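Local coordinates for geranyltranstransferase (IspA) (Helicobacter pylori, PDB 3LLW), which probably acts as a magnesium-dependent prenyltransferase of the FPP/GGPP synthase family, joining isoprene units in terpenoid biosynthesis, at residues L224-L229 with Y267-K272; L22-L27 with F40-L45; F10-E14 with L57-C61; D168-T174 with A251-F255. One frame throughout, in Å; residues are numbered along the deposited sequence.

Contact 1: residues L224-L229 with Y267-K272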
# COMPACT_ATOMS: atom_id res chain seq x y z
N LEU A 224 17.20 -16.85 -1.14
CA LEU A 224 18.05 -17.17 -2.28
C LEU A 224 17.98 -18.66 -2.57
O LEU A 224 17.72 -19.08 -3.70
CB LEU A 224 19.49 -16.74 -2.04
CG LEU A 224 20.52 -17.02 -3.15
CD1 LEU A 224 20.14 -16.32 -4.46
CD2 LEU A 224 21.93 -16.62 -2.69
N CYS A 225 18.20 -19.45 -1.52
CA CYS A 225 18.09 -20.90 -1.60
C CYS A 225 16.71 -21.34 -2.13
O CYS A 225 16.63 -22.12 -3.10
CB CYS A 225 18.36 -21.50 -0.23
SG CYS A 225 18.69 -23.24 -0.31
N PHE A 226 15.66 -20.82 -1.52
CA PHE A 226 14.28 -20.98 -1.98
C PHE A 226 14.14 -20.70 -3.48
O PHE A 226 13.49 -21.44 -4.18
CB PHE A 226 13.33 -20.09 -1.15
CG PHE A 226 11.90 -20.05 -1.66
CD1 PHE A 226 11.46 -19.02 -2.48
CD2 PHE A 226 11.00 -21.05 -1.30
CE1 PHE A 226 10.15 -19.00 -2.96
CE2 PHE A 226 9.68 -21.03 -1.77
CZ PHE A 226 9.26 -20.00 -2.60
N GLN A 227 14.78 -19.63 -3.97
CA GLN A 227 14.68 -19.22 -5.37
C GLN A 227 15.47 -20.10 -6.35
O GLN A 227 14.98 -20.43 -7.44
CB GLN A 227 15.10 -17.76 -5.51
CG GLN A 227 14.79 -17.14 -6.86
CD GLN A 227 13.36 -17.34 -7.32
OE1 GLN A 227 12.40 -16.99 -6.63
NE2 GLN A 227 13.20 -17.91 -8.51
N VAL A 228 16.69 -20.48 -5.95
CA VAL A 228 17.52 -21.40 -6.73
C VAL A 228 16.79 -22.73 -6.90
O VAL A 228 16.71 -23.25 -8.02
CB VAL A 228 18.92 -21.60 -6.08
CG1 VAL A 228 19.75 -22.62 -6.86
CG2 VAL A 228 19.68 -20.29 -6.02
N LEU A 229 16.23 -23.25 -5.81
CA LEU A 229 15.39 -24.45 -5.90
C LEU A 229 14.18 -24.27 -6.80
O LEU A 229 13.85 -25.16 -7.57
CB LEU A 229 14.94 -24.91 -4.51
CG LEU A 229 16.00 -25.59 -3.67
CD1 LEU A 229 15.51 -25.65 -2.25
CD2 LEU A 229 16.33 -26.97 -4.21
N TYR A 267 24.98 -25.90 -6.52
CA TYR A 267 24.82 -24.65 -5.77
C TYR A 267 23.71 -24.74 -4.73
O TYR A 267 23.91 -24.38 -3.56
CB TYR A 267 24.56 -23.50 -6.75
CG TYR A 267 24.50 -22.11 -6.15
CD1 TYR A 267 25.28 -21.76 -5.04
CD2 TYR A 267 23.70 -21.13 -6.73
CE1 TYR A 267 25.23 -20.48 -4.50
CE2 TYR A 267 23.64 -19.85 -6.20
CZ TYR A 267 24.41 -19.53 -5.09
OH TYR A 267 24.37 -18.26 -4.59
N ALA A 268 22.55 -25.23 -5.15
CA ALA A 268 21.44 -25.45 -4.22
C ALA A 268 21.90 -26.30 -3.03
O ALA A 268 21.69 -25.92 -1.87
CB ALA A 268 20.26 -26.08 -4.93
N GLN A 269 22.57 -27.42 -3.34
CA GLN A 269 23.11 -28.32 -2.31
C GLN A 269 24.11 -27.67 -1.35
O GLN A 269 24.03 -27.90 -0.15
CB GLN A 269 23.74 -29.59 -2.92
CG GLN A 269 22.87 -30.39 -3.93
CD GLN A 269 21.41 -30.57 -3.51
OE1 GLN A 269 21.10 -30.95 -2.38
NE2 GLN A 269 20.50 -30.33 -4.46
N THR A 270 25.02 -26.85 -1.86
CA THR A 270 25.97 -26.17 -0.95
C THR A 270 25.30 -25.06 -0.13
O THR A 270 25.65 -24.86 1.03
CB THR A 270 27.28 -25.68 -1.64
OG1 THR A 270 27.00 -24.56 -2.50
CG2 THR A 270 27.94 -26.79 -2.44
N LEU A 271 24.34 -24.36 -0.73
CA LEU A 271 23.55 -23.36 0.01
C LEU A 271 22.70 -23.99 1.10
O LEU A 271 22.68 -23.50 2.24
CB LEU A 271 22.66 -22.54 -0.92
CG LEU A 271 23.19 -21.23 -1.49
CD1 LEU A 271 22.13 -20.66 -2.39
CD2 LEU A 271 23.57 -20.23 -0.38
N LYS A 272 22.00 -25.08 0.73
CA LYS A 272 21.23 -25.93 1.66
C LYS A 272 22.01 -26.18 2.92
O LYS A 272 21.53 -25.89 4.03
CB LYS A 272 20.99 -27.30 1.02
CG LYS A 272 19.56 -27.75 0.89
CD LYS A 272 19.01 -27.41 -0.48
CE LYS A 272 18.08 -28.49 -1.02
NZ LYS A 272 18.81 -29.64 -1.64

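Contact 2: residues L22-L27 with F40-L45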
# COMPACT_ATOMS: atom_id res chain seq x y z
N LEU A 22 -8.21 -17.70 6.86
CA LEU A 22 -8.10 -17.04 5.60
C LEU A 22 -9.27 -17.40 4.70
O LEU A 22 -9.79 -16.58 4.00
CB LEU A 22 -6.77 -17.41 4.98
CG LEU A 22 -6.42 -17.02 3.57
CD1 LEU A 22 -4.97 -17.10 3.34
CD2 LEU A 22 -7.15 -17.82 2.57
N LYS A 23 -9.69 -18.64 4.75
CA LYS A 23 -10.89 -19.15 4.06
C LYS A 23 -12.17 -18.43 4.52
O LYS A 23 -13.02 -18.10 3.71
CB LYS A 23 -11.02 -20.67 4.29
CG LYS A 23 -12.15 -21.37 3.54
CD LYS A 23 -12.60 -22.65 4.25
CE LYS A 23 -11.85 -23.90 3.75
NZ LYS A 23 -10.46 -24.03 4.29
N ASN A 24 -12.26 -18.15 5.82
CA ASN A 24 -13.45 -17.50 6.41
C ASN A 24 -13.35 -16.00 6.52
O ASN A 24 -14.22 -15.36 7.13
CB ASN A 24 -13.74 -18.09 7.79
CG ASN A 24 -14.26 -19.50 7.73
OD1 ASN A 24 -15.09 -19.83 6.88
ND2 ASN A 24 -13.78 -20.34 8.63
N HIS A 25 -12.29 -15.43 5.96
CA HIS A 25 -12.12 -13.98 5.95
C HIS A 25 -13.00 -13.40 4.86
O HIS A 25 -12.82 -13.70 3.68
CB HIS A 25 -10.65 -13.60 5.74
CG HIS A 25 -10.36 -12.17 6.06
ND1 HIS A 25 -10.22 -11.71 7.35
CD2 HIS A 25 -10.23 -11.09 5.26
CE1 HIS A 25 -10.00 -10.41 7.33
NE2 HIS A 25 -10.00 -10.00 6.07
N HIS A 26 -13.97 -12.60 5.27
CA HIS A 26 -14.89 -11.97 4.34
C HIS A 26 -14.85 -10.47 4.54
O HIS A 26 -14.83 -9.97 5.67
CB HIS A 26 -16.33 -12.48 4.53
CG HIS A 26 -16.48 -13.96 4.35
ND1 HIS A 26 -16.28 -14.58 3.14
CD2 HIS A 26 -16.81 -14.94 5.23
CE1 HIS A 26 -16.48 -15.88 3.28
NE2 HIS A 26 -16.80 -16.12 4.54
N LEU A 27 -14.78 -9.75 3.43
CA LEU A 27 -14.91 -8.31 3.45
C LEU A 27 -16.26 -8.00 2.82
O LEU A 27 -16.55 -8.46 1.71
CB LEU A 27 -13.76 -7.64 2.70
CG LEU A 27 -13.83 -6.12 2.49
CD1 LEU A 27 -12.61 -5.40 3.07
CD2 LEU A 27 -14.06 -5.79 1.01
N PHE A 40 -12.20 -9.49 -5.18
CA PHE A 40 -11.20 -8.96 -4.24
C PHE A 40 -10.29 -10.03 -3.62
O PHE A 40 -9.08 -9.92 -3.71
CB PHE A 40 -11.87 -8.12 -3.13
CG PHE A 40 -10.90 -7.58 -2.11
CD1 PHE A 40 -9.87 -6.71 -2.49
CD2 PHE A 40 -11.02 -7.93 -0.77
CE1 PHE A 40 -8.98 -6.21 -1.55
CE2 PHE A 40 -10.14 -7.43 0.19
CZ PHE A 40 -9.12 -6.57 -0.19
N PHE A 41 -10.89 -11.06 -3.02
CA PHE A 41 -10.12 -12.06 -2.27
C PHE A 41 -9.90 -13.36 -3.04
O PHE A 41 -9.16 -14.24 -2.58
CB PHE A 41 -10.81 -12.33 -0.94
CG PHE A 41 -9.86 -12.42 0.23
CD1 PHE A 41 -9.09 -11.32 0.62
CD2 PHE A 41 -9.76 -13.60 0.96
CE1 PHE A 41 -8.22 -11.39 1.72
CE2 PHE A 41 -8.90 -13.69 2.06
CZ PHE A 41 -8.12 -12.59 2.44
N GLU A 42 -10.52 -13.47 -4.21
CA GLU A 42 -10.51 -14.68 -5.02
C GLU A 42 -9.12 -15.30 -5.24
O GLU A 42 -8.95 -16.50 -5.04
CB GLU A 42 -11.16 -14.37 -6.38
CG GLU A 42 -11.61 -15.60 -7.13
CD GLU A 42 -12.40 -15.27 -8.39
OE1 GLU A 42 -13.17 -14.28 -8.38
OE2 GLU A 42 -12.27 -16.01 -9.39
N MET A 43 -8.14 -14.48 -5.62
CA MET A 43 -6.77 -14.96 -5.85
C MET A 43 -6.03 -15.27 -4.53
O MET A 43 -5.03 -15.99 -4.54
CB MET A 43 -5.97 -13.98 -6.71
CG MET A 43 -6.55 -13.69 -8.09
SD MET A 43 -6.98 -15.15 -9.06
CE MET A 43 -8.73 -15.03 -9.18
N VAL A 44 -6.51 -14.74 -3.41
CA VAL A 44 -5.92 -15.10 -2.11
C VAL A 44 -6.45 -16.48 -1.73
O VAL A 44 -5.69 -17.32 -1.23
CB VAL A 44 -6.26 -14.08 -0.98
CG1 VAL A 44 -5.40 -14.35 0.28
CG2 VAL A 44 -6.06 -12.66 -1.46
N LEU A 45 -7.74 -16.71 -1.97
CA LEU A 45 -8.38 -17.99 -1.66
C LEU A 45 -7.84 -19.11 -2.53
O LEU A 45 -7.58 -20.21 -2.04
CB LEU A 45 -9.90 -17.91 -1.81
CG LEU A 45 -10.64 -17.03 -0.80
CD1 LEU A 45 -12.10 -16.89 -1.17
CD2 LEU A 45 -10.49 -17.56 0.61

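Contact 3: residues F10-E14 with L57-C61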
# COMPACT_ATOMS: atom_id res chain seq x y z
N PHE A 10 2.13 -28.18 17.96
CA PHE A 10 1.34 -26.98 18.19
C PHE A 10 1.43 -26.03 17.00
O PHE A 10 0.43 -25.44 16.58
CB PHE A 10 1.81 -26.28 19.47
CG PHE A 10 1.21 -24.93 19.68
CD1 PHE A 10 -0.07 -24.79 20.21
CD2 PHE A 10 1.93 -23.78 19.36
CE1 PHE A 10 -0.63 -23.53 20.41
CE2 PHE A 10 1.38 -22.51 19.55
CZ PHE A 10 0.09 -22.39 20.08
N TYR A 11 2.65 -25.90 16.46
CA TYR A 11 2.92 -25.04 15.32
C TYR A 11 2.23 -25.53 14.05
O TYR A 11 1.61 -24.73 13.34
CB TYR A 11 4.43 -24.89 15.11
CG TYR A 11 4.82 -24.38 13.73
CD1 TYR A 11 4.42 -23.11 13.30
CD2 TYR A 11 5.57 -25.17 12.87
CE1 TYR A 11 4.76 -22.65 12.05
CE2 TYR A 11 5.93 -24.71 11.62
CZ TYR A 11 5.51 -23.45 11.21
OH TYR A 11 5.86 -22.98 9.97
N TYR A 12 2.33 -26.82 13.77
CA TYR A 12 1.67 -27.41 12.60
C TYR A 12 0.16 -27.20 12.62
O TYR A 12 -0.48 -27.03 11.58
CB TYR A 12 1.98 -28.90 12.48
CG TYR A 12 3.34 -29.23 11.90
CD1 TYR A 12 3.97 -28.35 11.01
CD2 TYR A 12 3.98 -30.42 12.21
CE1 TYR A 12 5.22 -28.66 10.46
CE2 TYR A 12 5.23 -30.74 11.67
CZ TYR A 12 5.83 -29.85 10.79
OH TYR A 12 7.06 -30.15 10.25
N ASN A 13 -0.41 -27.22 13.82
CA ASN A 13 -1.83 -27.05 14.00
C ASN A 13 -2.25 -25.58 13.82
O ASN A 13 -3.33 -25.31 13.29
CB ASN A 13 -2.24 -27.61 15.37
CG ASN A 13 -3.73 -27.56 15.59
OD1 ASN A 13 -4.18 -27.08 16.62
ND2 ASN A 13 -4.49 -28.06 14.62
N GLU A 14 -1.39 -24.65 14.25
CA GLU A 14 -1.63 -23.22 14.00
C GLU A 14 -1.60 -22.84 12.52
O GLU A 14 -2.35 -21.97 12.09
CB GLU A 14 -0.67 -22.35 14.80
CG GLU A 14 -0.99 -22.34 16.29
CD GLU A 14 -2.47 -22.05 16.57
OE1 GLU A 14 -2.99 -21.03 16.05
OE2 GLU A 14 -3.11 -22.84 17.31
N LEU A 57 4.69 -17.52 11.37
CA LEU A 57 4.19 -18.34 12.47
C LEU A 57 5.23 -19.27 13.08
O LEU A 57 5.16 -19.57 14.26
CB LEU A 57 2.94 -19.11 12.05
CG LEU A 57 1.69 -18.28 11.82
CD1 LEU A 57 0.63 -19.12 11.08
CD2 LEU A 57 1.16 -17.77 13.14
N ALA A 58 6.21 -19.70 12.29
CA ALA A 58 7.32 -20.51 12.81
C ALA A 58 8.08 -19.78 13.90
O ALA A 58 8.39 -20.37 14.91
CB ALA A 58 8.26 -20.90 11.70
N VAL A 59 8.36 -18.49 13.68
CA VAL A 59 9.12 -17.66 14.62
C VAL A 59 8.27 -17.34 15.84
O VAL A 59 8.72 -17.42 16.98
CB VAL A 59 9.60 -16.35 13.95
CG1 VAL A 59 10.56 -15.58 14.86
CG2 VAL A 59 10.30 -16.64 12.66
N LEU A 60 7.02 -16.98 15.59
CA LEU A 60 6.12 -16.52 16.61
C LEU A 60 5.65 -17.61 17.59
O LEU A 60 5.75 -17.42 18.81
CB LEU A 60 4.94 -15.84 15.93
CG LEU A 60 3.84 -15.27 16.80
CD1 LEU A 60 4.30 -13.97 17.46
CD2 LEU A 60 2.73 -15.04 15.86
N CYS A 61 5.17 -18.74 17.07
CA CYS A 61 4.76 -19.89 17.89
C CYS A 61 5.88 -20.42 18.78
O CYS A 61 5.62 -20.88 19.89
CB CYS A 61 4.27 -21.05 17.03
SG CYS A 61 2.76 -20.75 16.15

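Contact 4: residues D168-T174 with A251-F255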
# COMPACT_ATOMS: atom_id res chain seq x y z
N ASP A 168 13.08 -8.06 -13.04
CA ASP A 168 12.69 -9.34 -13.64
C ASP A 168 11.90 -9.17 -14.93
O ASP A 168 12.14 -9.90 -15.89
CB ASP A 168 11.89 -10.19 -12.66
CG ASP A 168 11.81 -11.66 -13.09
OD1 ASP A 168 12.71 -12.12 -13.83
OD2 ASP A 168 10.86 -12.35 -12.69
N CYS A 169 10.99 -8.20 -14.96
CA CYS A 169 10.19 -7.90 -16.15
C CYS A 169 11.02 -7.23 -17.22
O CYS A 169 10.88 -7.56 -18.41
CB CYS A 169 9.00 -7.00 -15.82
SG CYS A 169 7.86 -7.83 -14.73
N TYR A 170 11.86 -6.29 -16.80
CA TYR A 170 12.62 -5.50 -17.75
C TYR A 170 13.65 -6.34 -18.50
O TYR A 170 13.81 -6.19 -19.72
CB TYR A 170 13.29 -4.28 -17.09
CG TYR A 170 13.83 -3.31 -18.12
CD1 TYR A 170 13.02 -2.30 -18.64
CD2 TYR A 170 15.14 -3.44 -18.60
CE1 TYR A 170 13.50 -1.44 -19.61
CE2 TYR A 170 15.62 -2.60 -19.58
CZ TYR A 170 14.80 -1.59 -20.07
OH TYR A 170 15.30 -0.75 -21.03
N PHE A 171 14.32 -7.24 -17.78
CA PHE A 171 15.37 -8.06 -18.36
C PHE A 171 14.92 -9.47 -18.66
O PHE A 171 15.71 -10.41 -18.58
CB PHE A 171 16.60 -8.08 -17.45
CG PHE A 171 17.23 -6.73 -17.27
CD1 PHE A 171 18.04 -6.19 -18.26
CD2 PHE A 171 17.00 -5.99 -16.11
CE1 PHE A 171 18.61 -4.95 -18.10
CE2 PHE A 171 17.56 -4.74 -15.95
CZ PHE A 171 18.37 -4.21 -16.93
N GLU A 172 13.66 -9.62 -19.05
CA GLU A 172 13.06 -10.92 -19.32
C GLU A 172 13.87 -11.81 -20.29
O GLU A 172 14.15 -12.98 -19.99
CB GLU A 172 11.61 -10.75 -19.79
CG GLU A 172 10.76 -12.01 -19.61
CD GLU A 172 10.83 -12.59 -18.20
OE1 GLU A 172 10.23 -12.00 -17.27
OE2 GLU A 172 11.49 -13.64 -18.02
N ASN A 173 14.27 -11.24 -21.42
CA ASN A 173 14.99 -12.01 -22.43
C ASN A 173 16.49 -11.69 -22.49
O ASN A 173 17.11 -11.77 -23.55
CB ASN A 173 14.33 -11.79 -23.80
CG ASN A 173 14.41 -13.01 -24.69
OD1 ASN A 173 15.28 -13.12 -25.56
ND2 ASN A 173 13.50 -13.96 -24.47
N THR A 174 17.07 -11.35 -21.35
CA THR A 174 18.43 -10.82 -21.30
C THR A 174 19.26 -11.56 -20.25
O THR A 174 18.85 -11.64 -19.09
CB THR A 174 18.41 -9.29 -21.03
OG1 THR A 174 18.03 -8.62 -22.24
CG2 THR A 174 19.77 -8.75 -20.55
N ALA A 251 14.76 -19.43 -20.64
CA ALA A 251 14.01 -18.26 -21.09
C ALA A 251 13.93 -17.16 -20.02
O ALA A 251 14.04 -15.97 -20.34
CB ALA A 251 12.60 -18.68 -21.55
N LYS A 252 13.76 -17.57 -18.77
CA LYS A 252 13.63 -16.66 -17.62
C LYS A 252 15.02 -16.24 -17.08
O LYS A 252 16.05 -16.76 -17.52
CB LYS A 252 12.80 -17.36 -16.54
CG LYS A 252 12.04 -16.43 -15.59
CD LYS A 252 11.23 -17.23 -14.56
CE LYS A 252 10.67 -16.34 -13.47
NZ LYS A 252 11.69 -15.93 -12.46
N ASN A 253 15.04 -15.28 -16.15
CA ASN A 253 16.25 -14.90 -15.41
C ASN A 253 16.50 -15.90 -14.29
O ASN A 253 16.06 -15.69 -13.16
CB ASN A 253 16.11 -13.53 -14.77
CG ASN A 253 16.00 -12.40 -15.76
OD1 ASN A 253 15.04 -11.63 -15.71
ND2 ASN A 253 16.99 -12.27 -16.64
N SER A 254 17.20 -16.98 -14.60
CA SER A 254 17.33 -18.05 -13.63
C SER A 254 18.75 -18.57 -13.51
O SER A 254 19.58 -18.38 -14.40
CB SER A 254 16.32 -19.16 -13.96
OG SER A 254 16.95 -20.34 -14.41
N PHE A 255 19.03 -19.23 -12.39
CA PHE A 255 20.35 -19.79 -12.14
C PHE A 255 20.67 -21.01 -13.00
O PHE A 255 21.83 -21.32 -13.21
CB PHE A 255 20.52 -20.11 -10.67
CG PHE A 255 20.79 -18.91 -9.83
CD1 PHE A 255 22.07 -18.38 -9.75
CD2 PHE A 255 19.77 -18.30 -9.13
CE1 PHE A 255 22.32 -17.26 -8.98
CE2 PHE A 255 20.02 -17.18 -8.35
CZ PHE A 255 21.29 -16.66 -8.28

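Contact 1: residues L224-L229 with Y267-K272
Cys225 lies across from Leu271 and Val228 across from Ala268, each pair with CA atoms 6.2 Å apart, where two helices run nearly antiparallel at 155° with segment axes 9.6 Å apart. This is helix packing in the all-helical isoprenoid synthase fold, joining helix 209-236 to helix 261-279; no hydrogen bond crosses the interface. Ala268 and Cys225 are small enough to sit directly between the helices: Ala268 CB receives Val228 CG1 at 4.0 Å, and the thiol lies against Leu271 CB and the backbone of Lys272. Beta-branched Val228 uses both methyls: with CG1 anti to the backbone N (chi1 177°) and directed to Ala268, CG2 is turned to the Tyr267 ring, meeting CE2 at 4.0 Å. On the ring itself, Leu271 CD1 sits 3.6 Å above one face, near the rim, and also touches Leu224. At the far end, Leu229 crosses the aliphatic part of Lys272 at about a right angle, CD2 to CE 3.9 Å, a lysine suiting this partly exposed border. Phe301 of helix 287-301 touches Cys225, Leu229 and Lys272. At the Tyr267 end the phenol oxygen packs against carbon, with OH 3.5 Å from Leu224 CD2.

Contact 2: residues L22-L27 with F40-L45
Leu22 splits its two methyls between neighbours on helix 36-45: CD1 meets Val44 CG1 at 4.1 Å, while CD2 meets Leu45 CD2 at 3.9 Å, the two leucine side chains lying alongside one another and pointing opposite ways. Its CG stands anti to the backbone N (chi1 172°), which brings the branch across to the partner helix. Leu45 CD2 also lies 3.8 Å from Lys23 CA. The CE2 edge of Phe41 comes to Leu22 O at 3.6 Å, near the ring plane, and Val44 CB covers one face over the centre. In this all-helical prenyl synthase fold the contact joins the end of helix 6-23 and the loop after it to helix 36-45. His25 swings its imidazole toward Phe41, CD2 to CZ 3.8 Å, the rings oblique with planes at 36°. Histidine suits this partly exposed place: its CD2 packs on the phenylalanine while NE2 hydrogen-bonds Tyr130 OH on helix 117-137. Further along, Leu27 CD2 touches Phe40 CD2 at 4.1 Å, the two side chains crossing at about a right angle, and both residues also pack on the second subunit, on its Lys159 and Ile158 respectively.

Contact 3: residues F10-E14 with L57-C61
Phe10 reaches Cys61 with one corner of its ring, CE2 standing 4.1 Å from SG in an oblique sulfur-aromatic contact. One face of the same ring is covered near its rim by Glu14 CG, one turn later on its own helix, and Tyr69 meets the ring edge-to-face. Next comes Tyr11, which reaches deepest. With CG anti to the backbone N (chi1 162°), its ring runs out along the partner helix, and CE1 comes within 3.3 Å of Ala58 N. A residue as small as Ala58 suits this spot, because the ring lies close against the backbone and the phenol oxygen OH passes only 3.6 Å from Ala58 CB. Leu57 CB sits at the ring edge, in its plane, whereas Cys61 SG approaches another part of the edge, 84° off the normal, with CD1 its nearest ring atom. The buried hydroxyl is satisfied by a hydrogen bond to Lys54 O.

Here two helices of the isoprenoid synthase fold, 6-23 and 51-63, cross at 132° with segment axes 10.0 Å apart, and Tyr11 also touches Asn292 and Leu296 of helix 287-301. Glu14, on the same face of the helix, contributes carbon to the contact: CB rests 4.0 Å from Cys61 SG, so the sulfur is shared among Phe10, Tyr11 and Glu14, a good use of a small, polarisable side chain. The carboxylate turns elsewhere, OE1 held by hydrogen bonds with Gln73 NE2 and Tyr69 OH, with a long, weak ion pair from OE2 to Arg17 NH1.

Contact 4: residues D168-T174 with A251-F255
Phe171 O is gripped by two N-H groups that approach from opposite faces of its carbonyl plane. Asn253 ND2 donates across the contact at 3.0 Å, from 37° out of that plane, while Thr174 N closes the type I turn from Phe171 to Thr174 with a bond of 3.2 Å. The carbonyl oxygen lies close to the amide plane of Asn253, although the bond is bent to 143° at the hydrogen. Asparagine fits because its short amide can serve a turn carbonyl while its backbone forms the centre of an inverse gamma turn and the backbone O of Asn253 accepts from His185 NE2.

In the prenyl synthase fold this joins the end of helix 161-170 to the loop ahead of helix 255-259. The side chains of Asp168 and Glu172 lie about 5 Å from those of Asp94 and Asp100 respectively, which bind magnesium in a structure of this protein although none is bound here. Asp168 carries its carboxylate anti to the backbone N (chi1 -164°); OD1 lies 3.0 Å from Asn253 OD1, two acceptors that make no hydrogen bond. Its OD2 makes a salt bridge with Lys188 NZ and a long one, 3.7 Å, with Lys252 NZ, at the end of a mostly extended lysine chain. Glu172, bent at its second torsion, curls back so that OE2 rests 3.7 Å from Lys252 CG. Phe171 and Tyr170 meet Phe32 and His33 of the second subunit.

How the contacts relate
From the N terminus, helix 6-23 serves two contacts. Contact 3 closes the longer loop, from residues 10-14 to 57-61, and contact 2 closes a shorter one wholly within it, so the first helix is tied to helix 51-63 near its start and to helix 36-45 at its end. Much later in the chain, contacts 4 and 1 cross: 168-174 comes first, then 224-229, then 251-255 and finally 267-272. They also touch in space, since Phe255 packs on Leu224, Val228 and Tyr267, linking the loop near the metal site to helices 209-236 and 261-279. Contacts 3 and 4 lie on opposite sides of the chain's centre, whereas contacts 2 and 4 both reach the second subunit.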